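Local coordinates for 35 kDa hemin binding protein (Porphyromonas gingivalis, PDB 5Y1A) that combines a thioredoxin domain with beta-sandwich and immunoglobulin-like domains, is secreted by the type IX system, and probably binds hemin, at residues A[221-224]-A[228-231]; A[50-55]-A[196-201]; A[154-159]-A[325-330]; A[112-117]-A[253-258]. All coordinates share one frame; numbering follows the deposited sequence.

Contact 1 (A[221-224]-A[228-231])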
loop_
_atom_site.group_PDB
_atom_site.type_symbol
_atom_site.label_atom_id
_atom_site.label_comp_id
_atom_site.label_asym_id
_atom_site.label_seq_id
_atom_site.Cartn_x
_atom_site.Cartn_y
_atom_site.Cartn_z
ATOM N N LEU A 221 0.965 18.598 -4.051
ATOM C CA LEU A 221 1.715 18.915 -2.834
ATOM C C LEU A 221 1.798 20.396 -2.561
ATOM O O LEU A 221 2.118 21.188 -3.450
ATOM C CB LEU A 221 3.149 18.357 -2.922
ATOM C CG LEU A 221 3.347 16.889 -2.609
ATOM C CD1 LEU A 221 4.742 16.461 -3.055
ATOM C CD2 LEU A 221 3.144 16.603 -1.094
ATOM N N ASN A 222 1.557 20.761 -1.308
ATOM C CA ASN A 222 1.700 22.127 -0.846
ATOM C C ASN A 222 3.075 22.316 -0.241
ATOM O O ASN A 222 3.318 21.872 0.886
ATOM C CB ASN A 222 0.623 22.440 0.193
ATOM C CG ASN A 222 -0.758 22.604 -0.426
ATOM O OD1 ASN A 222 -1.720 21.959 -0.005
ATOM N ND2 ASN A 222 -0.857 23.459 -1.439
ATOM N N ILE A 223 3.972 22.957 -0.989
ATOM C CA ILE A 223 5.370 23.090 -0.579
ATOM C C ILE A 223 5.560 24.470 0.065
ATOM O O ILE A 223 5.278 25.491 -0.578
ATOM C CB ILE A 223 6.330 22.921 -1.808
ATOM C CG1 ILE A 223 6.150 21.540 -2.492
ATOM C CG2 ILE A 223 7.806 23.170 -1.424
ATOM C CD1 ILE A 223 6.526 20.305 -1.617
ATOM N N ALA A 224 5.996 24.489 1.324
ATOM C CA ALA A 224 6.289 25.748 2.034
ATOM C C ALA A 224 7.617 26.385 1.560
ATOM O O ALA A 224 8.402 25.772 0.832
ATOM C CB ALA A 224 6.308 25.521 3.536
ATOM N N SER A 228 9.270 22.326 2.820
ATOM C CA SER A 228 8.676 21.214 3.571
ATOM C C SER A 228 7.234 20.986 3.144
ATOM O O SER A 228 6.593 21.888 2.603
ATOM C CB SER A 228 8.732 21.471 5.084
ATOM O OG SER A 228 7.982 22.620 5.430
ATOM N N PHE A 229 6.735 19.780 3.411
ATOM C CA PHE A 229 5.319 19.433 3.194
ATOM C C PHE A 229 4.875 18.346 4.173
ATOM O O PHE A 229 5.694 17.585 4.689
ATOM C CB PHE A 229 5.076 18.954 1.766
ATOM C CG PHE A 229 5.793 17.651 1.424
ATOM C CD1 PHE A 229 5.199 16.416 1.715
ATOM C CD2 PHE A 229 7.060 17.670 0.812
ATOM C CE1 PHE A 229 5.847 15.207 1.394
ATOM C CE2 PHE A 229 7.713 16.486 0.483
ATOM C CZ PHE A 229 7.107 15.240 0.793
ATOM N N THR A 230 3.562 18.281 4.389
ATOM C CA THR A 230 2.941 17.255 5.222
ATOM C C THR A 230 1.602 16.892 4.604
ATOM O O THR A 230 0.814 17.786 4.282
ATOM C CB THR A 230 2.684 17.740 6.675
ATOM O OG1 THR A 230 3.914 18.138 7.285
ATOM C CG2 THR A 230 2.079 16.611 7.524
ATOM N N ILE A 231 1.367 15.591 4.410
ATOM C CA ILE A 231 0.062 15.078 3.969
ATOM C C ILE A 231 -0.302 13.962 4.942
ATOM O O ILE A 231 0.540 13.114 5.221
ATOM C CB ILE A 231 0.111 14.504 2.506
ATOM C CG1 ILE A 231 0.178 15.670 1.505
ATOM C CG2 ILE A 231 -1.104 13.578 2.221
ATOM C CD1 ILE A 231 -0.154 15.318 0.058
HETATM O O HOH W 1 2.004 20.507 2.988
HETATM O O HOH W 2 3.731 22.972 3.473
#
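Leu221 and Ile223 close on the ring of Phe229 where the loop after strand 207-220 turns back into edge strand 228-235, a connection between the two facing sheets of the beta-sandwich domain. The Phe229 ring stands between its own backbone N and carbonyl carbon (chi1 65°), and two methyl groups reach it obliquely. Leu221 CD2 approaches Phe229 CD1 at 3.5 Å, and the same methyl lies 3.7 Å from Ile231 CD1, the two side chains meeting at about a right angle. Ile223 runs alongside the phenylalanine, pointing the same way, and sets its CD1 3.6 Å from Phe229 CD2. Val251 of strand 245-252 touches both Leu221 and Phe229, which places the ring inside the sandwich.

The backbones are tied by one direct bond, from Ala224 N to Ser228 O at 3.0 Å. Farther along they separate, and water fills in: one molecule lies within hydrogen-bonding distance of both Asn222 O and Ser228 O. In one of its two conformers Ser228 bonds through OG to Asp226 within the turn. The other water accepts from Thr230 N at 3.1 Å and lies 2.8 Å from Asn222 O.

Contact 2 (A[50-55]-A[196-201])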
loop_
_atom_site.group_PDB
_atom_site.type_symbol
_atom_site.label_atom_id
_atom_site.label_comp_id
_atom_site.label_asym_id
_atom_site.label_seq_id
_atom_site.Cartn_x
_atom_site.Cartn_y
_atom_site.Cartn_z
ATOM N N TYR A 50 3.455 -15.569 -18.600
ATOM C CA TYR A 50 4.808 -15.012 -18.570
ATOM C C TYR A 50 5.085 -14.174 -17.328
ATOM O O TYR A 50 6.237 -13.874 -17.033
ATOM C CB TYR A 50 5.042 -14.166 -19.822
ATOM C CG TYR A 50 4.988 -14.928 -21.142
ATOM C CD1 TYR A 50 4.639 -16.279 -21.190
ATOM C CD2 TYR A 50 5.261 -14.279 -22.339
ATOM C CE1 TYR A 50 4.570 -16.975 -22.414
ATOM C CE2 TYR A 50 5.209 -14.960 -23.569
ATOM C CZ TYR A 50 4.861 -16.304 -23.598
ATOM O OH TYR A 50 4.796 -16.984 -24.801
ATOM N N CYS A 51 4.027 -13.767 -16.619
ATOM C CA CYS A 51 4.184 -12.832 -15.512
ATOM C C CYS A 51 4.995 -13.334 -14.284
ATOM O O CYS A 51 5.793 -12.579 -13.771
ATOM C CB CYS A 51 2.844 -12.219 -15.093
ATOM S SG CYS A 51 2.302 -10.964 -16.298
ATOM N N PRO A 52 4.787 -14.585 -13.813
ATOM C CA PRO A 52 5.659 -15.102 -12.749
ATOM C C PRO A 52 7.168 -15.008 -13.092
ATOM O O PRO A 52 7.991 -14.677 -12.225
ATOM C CB PRO A 52 5.197 -16.575 -12.622
ATOM C CG PRO A 52 3.721 -16.510 -12.979
ATOM C CD PRO A 52 3.732 -15.565 -14.178
ATOM N N GLY A 53 7.512 -15.309 -14.349
ATOM C CA GLY A 53 8.896 -15.229 -14.827
ATOM C C GLY A 53 9.434 -13.809 -14.742
ATOM O O GLY A 53 10.551 -13.594 -14.295
ATOM N N GLY A 54 8.615 -12.844 -15.127
ATOM C CA GLY A 54 8.961 -11.433 -14.963
ATOM C C GLY A 54 9.228 -11.067 -13.527
ATOM O O GLY A 54 10.229 -10.397 -13.230
ATOM N N LYS A 55 8.339 -11.502 -12.626
ATOM C CA LYS A 55 8.473 -11.243 -11.201
ATOM C C LYS A 55 9.811 -11.795 -10.697
ATOM O O LYS A 55 10.561 -11.095 -9.996
ATOM C CB LYS A 55 7.278 -11.867 -10.454
ATOM C CG LYS A 55 7.371 -11.881 -8.931
ATOM C CD LYS A 55 6.220 -12.731 -8.363
ATOM C CE LYS A 55 6.217 -12.778 -6.813
ATOM N NZ LYS A 55 7.529 -13.261 -6.183
ATOM N N ASN A 196 -1.576 -17.934 -13.748
ATOM C CA ASN A 196 -1.055 -18.668 -14.910
ATOM C C ASN A 196 0.478 -18.662 -14.851
ATOM O O ASN A 196 1.103 -17.630 -14.568
ATOM C CB ASN A 196 -1.569 -18.039 -16.211
ATOM C CG ASN A 196 -1.307 -18.892 -17.437
ATOM O OD1 ASN A 196 -0.849 -20.033 -17.346
ATOM N ND2 ASN A 196 -1.682 -18.365 -18.600
ATOM N N GLY A 197 1.077 -19.825 -15.100
ATOM C CA GLY A 197 2.526 -19.980 -15.085
ATOM C C GLY A 197 3.163 -20.116 -13.714
ATOM O O GLY A 197 4.385 -20.155 -13.606
ATOM N N ALA A 198 2.354 -20.169 -12.663
ATOM C CA ALA A 198 2.902 -20.223 -11.301
ATOM C C ALA A 198 2.958 -21.648 -10.802
ATOM O O ALA A 198 2.035 -22.413 -11.017
ATOM C CB ALA A 198 2.074 -19.394 -10.355
ATOM N N GLY A 199 4.036 -21.978 -10.110
ATOM C CA GLY A 199 4.160 -23.275 -9.473
ATOM C C GLY A 199 3.428 -23.363 -8.147
ATOM O O GLY A 199 2.745 -22.409 -7.698
ATOM N N ASP A 200 3.569 -24.519 -7.504
ATOM C CA ASP A 200 2.956 -24.734 -6.199
ATOM C C ASP A 200 3.364 -23.659 -5.198
ATOM O O ASP A 200 4.548 -23.272 -5.117
ATOM C CB ASP A 200 3.309 -26.111 -5.626
ATOM C CG ASP A 200 2.626 -26.361 -4.291
ATOM O OD1 ASP A 200 1.405 -26.074 -4.199
ATOM O OD2 ASP A 200 3.304 -26.809 -3.336
ATOM N N GLY A 201 2.363 -23.174 -4.462
ATOM C CA GLY A 201 2.589 -22.263 -3.346
ATOM C C GLY A 201 2.985 -20.856 -3.765
ATOM O O GLY A 201 3.474 -20.078 -2.937
#
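Pro52, in the first turn of helix 51-63, sets CG and CD of its ring against the backbone of Asn196 and Gly197, in the loop between strands 179-186 and 207-220; the contact joins the beta-sandwich to the thioredoxin domain. The approach to this point begins at Tyr50, whose side chain points away from the loop and rests on Pro108, while its carbonyl accepts the Gly54 N-H in the opening turn of the helix. Next comes Cys51, the second cysteine of a CxxC pattern at a helix start, as in thioredoxins; its side chain makes no contact with the loop.

Pro52 then carries the meeting. Its CG lies 3.3 Å from Asn196 O and its CD 3.4 Å from the same oxygen, so the carbonyl oxygen lies against the CG-CD bond. From there the loop runs on past the ring: CG is 3.7 Å from Gly197 C, and Ala198 CB stands more loosely at 4.2 Å from CG. Gly197 has a positive phi of 80° and sets its carbonyl group beside Pro52 CG and CB. Lys55, further along the helix, lies against Tyr202 and Gln205.

Asn196 is held to the thioredoxin domain by its ND2, bonded to Trp47 O, and by a backbone bond to Glu46. Polar bonds beside the CxxC site thus fix the loop, whereas its meeting with Pro52 is one of van der Waals contact: CD, next to the nitrogen and probably slightly polarised, and the less polar CG together meet a carbonyl oxygen.

Contact 3 (A[154-159]-A[325-330])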
loop_
_atom_site.group_PDB
_atom_site.type_symbol
_atom_site.label_atom_id
_atom_site.label_comp_id
_atom_site.label_asym_id
_atom_site.label_seq_id
_atom_site.Cartn_x
_atom_site.Cartn_y
_atom_site.Cartn_z
ATOM N N GLY A 154 -4.925 0.414 12.544
ATOM C CA GLY A 154 -6.216 0.286 13.219
ATOM C C GLY A 154 -6.213 -1.023 13.962
ATOM O O GLY A 154 -5.435 -1.898 13.622
ATOM N N ALA A 155 -7.075 -1.141 14.967
ATOM C CA ALA A 155 -7.051 -2.314 15.856
ATOM C C ALA A 155 -7.785 -3.522 15.269
ATOM O O ALA A 155 -7.431 -4.678 15.548
ATOM C CB ALA A 155 -7.607 -1.959 17.188
ATOM N N THR A 156 -8.803 -3.238 14.463
ATOM C CA THR A 156 -9.673 -4.251 13.882
ATOM C C THR A 156 -9.975 -3.827 12.447
ATOM O O THR A 156 -9.667 -2.701 12.064
ATOM C CB THR A 156 -11.000 -4.389 14.686
ATOM O OG1 THR A 156 -11.846 -3.269 14.415
ATOM C CG2 THR A 156 -10.732 -4.478 16.211
ATOM N N PRO A 157 -10.563 -4.726 11.639
ATOM C CA PRO A 157 -10.829 -4.398 10.229
ATOM C C PRO A 157 -11.722 -3.177 10.003
ATOM O O PRO A 157 -11.684 -2.571 8.906
ATOM C CB PRO A 157 -11.478 -5.682 9.704
ATOM C CG PRO A 157 -10.846 -6.770 10.590
ATOM C CD PRO A 157 -10.947 -6.119 11.940
ATOM N N GLU A 158 -12.507 -2.788 11.008
ATOM C CA GLU A 158 -13.386 -1.619 10.859
ATOM C C GLU A 158 -12.840 -0.337 11.495
ATOM O O GLU A 158 -13.561 0.666 11.636
ATOM C CB GLU A 158 -14.814 -1.928 11.325
ATOM C CG GLU A 158 -15.665 -2.655 10.273
ATOM C CD GLU A 158 -15.751 -1.901 8.950
ATOM O OE1 GLU A 158 -15.386 -2.483 7.904
ATOM O OE2 GLU A 158 -16.165 -0.724 8.958
ATOM N N ASP A 159 -11.560 -0.381 11.863
ATOM C CA ASP A 159 -10.817 0.814 12.255
ATOM C C ASP A 159 -10.013 1.338 11.082
ATOM O O ASP A 159 -9.636 0.563 10.214
ATOM C CB ASP A 159 -9.857 0.493 13.381
ATOM C CG ASP A 159 -10.568 0.144 14.673
ATOM O OD1 ASP A 159 -11.334 0.994 15.189
ATOM O OD2 ASP A 159 -10.333 -0.978 15.171
ATOM N N VAL A 325 -7.777 -7.081 21.268
ATOM C CA VAL A 325 -8.997 -6.336 21.035
ATOM C C VAL A 325 -9.971 -7.225 20.266
ATOM O O VAL A 325 -9.568 -7.948 19.349
ATOM C CB VAL A 325 -8.747 -5.024 20.236
ATOM C CG1 VAL A 325 -10.080 -4.336 19.964
ATOM C CG2 VAL A 325 -7.803 -4.088 20.995
ATOM N N TYR A 326 -11.239 -7.184 20.686
ATOM C CA TYR A 326 -12.333 -7.923 20.042
ATOM C C TYR A 326 -13.462 -6.981 19.646
ATOM O O TYR A 326 -13.680 -5.959 20.295
ATOM C CB TYR A 326 -12.876 -8.995 20.989
ATOM C CG TYR A 326 -11.825 -10.017 21.369
ATOM C CD1 TYR A 326 -11.735 -11.245 20.700
ATOM C CD2 TYR A 326 -10.903 -9.744 22.374
ATOM C CE1 TYR A 326 -10.753 -12.184 21.046
ATOM C CE2 TYR A 326 -9.895 -10.676 22.723
ATOM C CZ TYR A 326 -9.843 -11.892 22.051
ATOM O OH TYR A 326 -8.876 -12.815 22.378
ATOM N N VAL A 327 -14.173 -7.334 18.586
ATOM C CA VAL A 327 -15.400 -6.626 18.212
ATOM C C VAL A 327 -16.595 -7.505 18.550
ATOM O O VAL A 327 -16.679 -8.654 18.102
ATOM C CB VAL A 327 -15.410 -6.282 16.704
ATOM C CG1 VAL A 327 -16.724 -5.588 16.306
ATOM C CG2 VAL A 327 -14.233 -5.389 16.367
ATOM N N VAL A 328 -17.508 -6.979 19.360
ATOM C CA VAL A 328 -18.713 -7.716 19.683
ATOM C C VAL A 328 -19.834 -7.104 18.869
ATOM O O VAL A 328 -20.083 -5.908 18.967
ATOM C CB VAL A 328 -19.077 -7.630 21.170
ATOM C CG1 VAL A 328 -20.291 -8.516 21.462
ATOM C CG2 VAL A 328 -17.875 -8.028 22.038
ATOM N N ARG A 329 -20.492 -7.932 18.069
ATOM C CA ARG A 329 -21.640 -7.482 17.297
ATOM C C ARG A 329 -22.866 -7.972 18.064
ATOM O O ARG A 329 -23.099 -9.183 18.159
ATOM C CB ARG A 329 -21.563 -8.045 15.882
ATOM C CG ARG A 329 -22.748 -7.736 14.974
ATOM C CD ARG A 329 -22.377 -7.981 13.511
ATOM N NE ARG A 329 -22.436 -9.394 13.124
ATOM C CZ ARG A 329 -21.976 -9.874 11.971
ATOM N NH1 ARG A 329 -21.402 -9.062 11.090
ATOM N NH2 ARG A 329 -22.070 -11.170 11.700
ATOM N N ILE A 330 -23.621 -7.039 18.645
ATOM C CA ILE A 330 -24.826 -7.390 19.407
ATOM C C ILE A 330 -26.071 -6.784 18.785
ATOM O O ILE A 330 -26.162 -5.566 18.628
ATOM C CB ILE A 330 -24.795 -6.910 20.880
ATOM C CG1 ILE A 330 -23.374 -6.769 21.412
ATOM C CG2 ILE A 330 -25.632 -7.837 21.757
ATOM C CD1 ILE A 330 -23.327 -6.247 22.822
#
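Thr156 offers its methyl to two valines of strand 324-332, Val325 and Val327, which stand two residues apart on the same face of the strand. Against Val327 the threonine lies aslant, its CG2 3.6 Å from Val327 CG2; against Val325 it is turned about a right angle, with CG2 3.8 Å from Val325 CG1. One methyl therefore meets both valines. Ala155 adds a looser touch, its CB 4.4 Å from Val325 CG2.

The orientation of the threonine is set by its own loop. With chi1 at 74° the hydroxyl sits between the backbone N and the carbonyl carbon, which leaves CG2 beside the backbone N and directed at the strand. Thr156 OG1 donates to Asp159 OD2 at 2.8 Å, meeting the oxygen from above the carboxylate plane, 59° out of it. The same oxygen receives weak bonds from the N-H groups of Ala155 and Thr156, and Asp159 N closes the type I turn on Thr156 O. The other carboxylate oxygen of Asp159 forms a salt bridge with Lys340 of strand 335-343, a second link to the C-terminal sheet; Val325 also touches Lys340.

The contact thus joins a loop between strands 145-153 and 161-169 of the beta-sandwich to a strand of the C-terminal antiparallel sheet. Its two halves differ in chemistry: methyl groups meet without directional bonds, while the hydroxyl beside them, itself against Val327 CG2, is committed to Asp159, so the rotation of Thr156 is fixed by its own turn and the fit against the valines relies on shape.

Contact 4 (A[112-117]-A[253-258])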
loop_
_atom_site.group_PDB
_atom_site.type_symbol
_atom_site.label_atom_id
_atom_site.label_comp_id
_atom_site.label_asym_id
_atom_site.label_seq_id
_atom_site.Cartn_x
_atom_site.Cartn_y
_atom_site.Cartn_z
ATOM N N VAL A 112 10.812 2.111 -14.443
ATOM C CA VAL A 112 11.734 2.545 -13.388
ATOM C C VAL A 112 11.521 4.037 -13.103
ATOM O O VAL A 112 11.861 4.886 -13.936
ATOM C CB VAL A 112 13.227 2.281 -13.765
ATOM C CG1 VAL A 112 14.124 2.673 -12.586
ATOM C CG2 VAL A 112 13.422 0.791 -14.071
ATOM N N CYS A 113 10.914 4.333 -11.951
ATOM C CA CYS A 113 10.644 5.702 -11.523
ATOM C C CYS A 113 9.928 6.531 -12.600
ATOM O O CYS A 113 10.167 7.736 -12.684
ATOM C CB CYS A 113 11.946 6.427 -11.130
ATOM S SG CYS A 113 12.850 5.644 -9.765
ATOM N N ARG A 114 9.078 5.890 -13.419
ATOM C CA ARG A 114 8.390 6.564 -14.541
ATOM C C ARG A 114 9.324 7.414 -15.386
ATOM O O ARG A 114 8.944 8.491 -15.881
ATOM C CB ARG A 114 7.233 7.440 -14.014
ATOM C CG ARG A 114 6.219 6.619 -13.156
ATOM C CD ARG A 114 5.150 7.534 -12.570
ATOM N NE ARG A 114 4.219 6.740 -11.758
ATOM C CZ ARG A 114 3.146 7.224 -11.137
ATOM N NH1 ARG A 114 2.849 8.538 -11.192
ATOM N NH2 ARG A 114 2.374 6.396 -10.435
ATOM N N MET A 115 10.553 6.940 -15.560
ATOM C CA MET A 115 11.554 7.742 -16.244
ATOM C C MET A 115 11.454 7.617 -17.762
ATOM O O MET A 115 12.000 8.453 -18.515
ATOM C CB MET A 115 12.970 7.421 -15.711
ATOM C CG MET A 115 13.568 6.114 -16.141
ATOM S SD MET A 115 14.981 5.619 -15.059
ATOM C CE MET A 115 15.271 7.077 -14.131
ATOM N N GLU A 116 10.744 6.594 -18.221
ATOM C CA GLU A 116 10.573 6.357 -19.665
ATOM C C GLU A 116 9.602 7.339 -20.313
ATOM O O GLU A 116 8.511 7.591 -19.775
ATOM C CB GLU A 116 10.118 4.915 -19.929
ATOM C CG GLU A 116 11.030 3.826 -19.289
ATOM C CD GLU A 116 10.693 3.537 -17.798
ATOM O OE1 GLU A 116 9.749 4.159 -17.260
ATOM O OE2 GLU A 116 11.362 2.675 -17.170
ATOM N N LYS A 117 9.972 7.849 -21.492
ATOM C CA LYS A 117 9.004 8.593 -22.328
ATOM C C LYS A 117 8.033 7.598 -22.937
ATOM O O LYS A 117 8.374 6.441 -23.113
ATOM C CB LYS A 117 9.717 9.384 -23.448
ATOM C CG LYS A 117 10.703 10.393 -22.893
ATOM C CD LYS A 117 10.726 11.696 -23.672
ATOM C CE LYS A 117 11.649 12.687 -22.986
ATOM N NZ LYS A 117 11.777 12.438 -21.506
ATOM N N HIS A 253 6.675 14.161 -10.570
ATOM C CA HIS A 253 6.151 15.112 -11.529
ATOM C C HIS A 253 4.789 14.636 -12.057
ATOM O O HIS A 253 4.466 13.450 -11.998
ATOM C CB HIS A 253 7.164 15.311 -12.662
ATOM C CG HIS A 253 8.450 15.954 -12.202
ATOM N ND1 HIS A 253 8.541 17.294 -11.898
ATOM C CD2 HIS A 253 9.679 15.431 -11.979
ATOM C CE1 HIS A 253 9.780 17.576 -11.521
ATOM N NE2 HIS A 253 10.489 16.460 -11.551
ATOM N N PRO A 254 3.973 15.568 -12.553
ATOM C CA PRO A 254 2.639 15.186 -13.034
ATOM C C PRO A 254 2.687 14.138 -14.145
ATOM O O PRO A 254 3.527 14.231 -15.042
ATOM C CB PRO A 254 2.065 16.520 -13.557
ATOM C CG PRO A 254 2.832 17.588 -12.794
ATOM C CD PRO A 254 4.219 17.020 -12.647
ATOM N N MET A 255 1.803 13.152 -14.071
ATOM C CA MET A 255 1.664 12.162 -15.132
ATOM C C MET A 255 1.414 12.790 -16.504
ATOM O O MET A 255 1.825 12.268 -17.514
ATOM C CB MET A 255 0.578 11.135 -14.783
ATOM C CG MET A 255 0.806 10.456 -13.449
ATOM S SD MET A 255 -0.354 9.073 -13.136
ATOM C CE MET A 255 -0.108 8.292 -14.622
ATOM N N SER A 256 0.735 13.927 -16.499
ATOM C CA SER A 256 0.386 14.662 -17.723
ATOM C C SER A 256 1.555 15.384 -18.417
ATOM O O SER A 256 1.379 15.910 -19.541
ATOM C CB SER A 256 -0.708 15.690 -17.407
ATOM O OG SER A 256 -0.239 16.595 -16.403
ATOM N N ASN A 257 2.716 15.445 -17.765
ATOM C CA ASN A 257 3.896 16.097 -18.334
ATOM C C ASN A 257 4.665 15.080 -19.157
ATOM O O ASN A 257 5.374 14.243 -18.603
ATOM C CB ASN A 257 4.799 16.675 -17.229
ATOM C CG ASN A 257 6.015 17.433 -17.788
ATOM O OD1 ASN A 257 6.590 17.047 -18.790
ATOM N ND2 ASN A 257 6.416 18.495 -17.109
ATOM N N ALA A 258 4.505 15.145 -20.479
ATOM C CA ALA A 258 5.141 14.171 -21.354
ATOM C C ALA A 258 6.678 14.196 -21.316
ATOM O O ALA A 258 7.323 13.157 -21.515
ATOM C CB ALA A 258 4.622 14.334 -22.803
HETATM O O HOH W 3 4.067 10.698 -12.912
#
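Two loops face each other here, their alpha carbons 8.8 Å apart at Arg114 and Met255 and 6.9 Å apart at Lys117 and Ala258, with the second loop folded into a type I turn from Pro254 to Asn257. One follows strand 109-112 of the thioredoxin domain; the other joins strands 245-252 and 263-270 of the beta-sandwich, so the contact lies at the seam between the two domains.

Arg114 spans the gap. Its backbone takes up a left-handed helical conformation (phi 47°, psi 36°), and the side chain is extended from CG to NE, carrying the guanidinium across to Met255. Arg114 NH1 lies 3.6 Å from Met255 CG and 3.8 Å from Met255 SD, the two side chains crossing at a slant. The guanidinium's charge is met elsewhere: Arg114 NH2 forms a salt bridge with Glu41, and the side chain also rests on Phe250 and His252. Buried as it is, the group is thus tied to strand 34-44 of its own domain while NH1 packs on Met255 of the other.

Lys117 makes a looser approach, its CD 4.3 Å from Ala258 O, and its ammonium bonds to Glu259 O. Within the first loop, Val112 N donates to the syn lone pair of Glu116 OE2 at 2.8 Å. A single water completes the crossing in the guanidinium plane: it accepts from Arg114 NH1 at 3.0 Å and donates to His253 O at 2.9 Å.

Along the chain, contact 1 is local and nested inside the loops closed by contacts 3 and 4, whereas contacts 2, 3 and 4 cross one another. Contacts 2 and 4 both join the thioredoxin domain to sandwich loops, with centres about 28 Å apart. Contact 4 lies at the end of strand 245-252, and contact 1, about 21 Å away between centres, packs against that strand. Contact 3 stands apart, about 41 Å from contact 4 between centres and on the opposite side of the chain's centre, where the sandwich meets the C-terminal sheet. The central sandwich is therefore linked at separate places to both neighbouring domains.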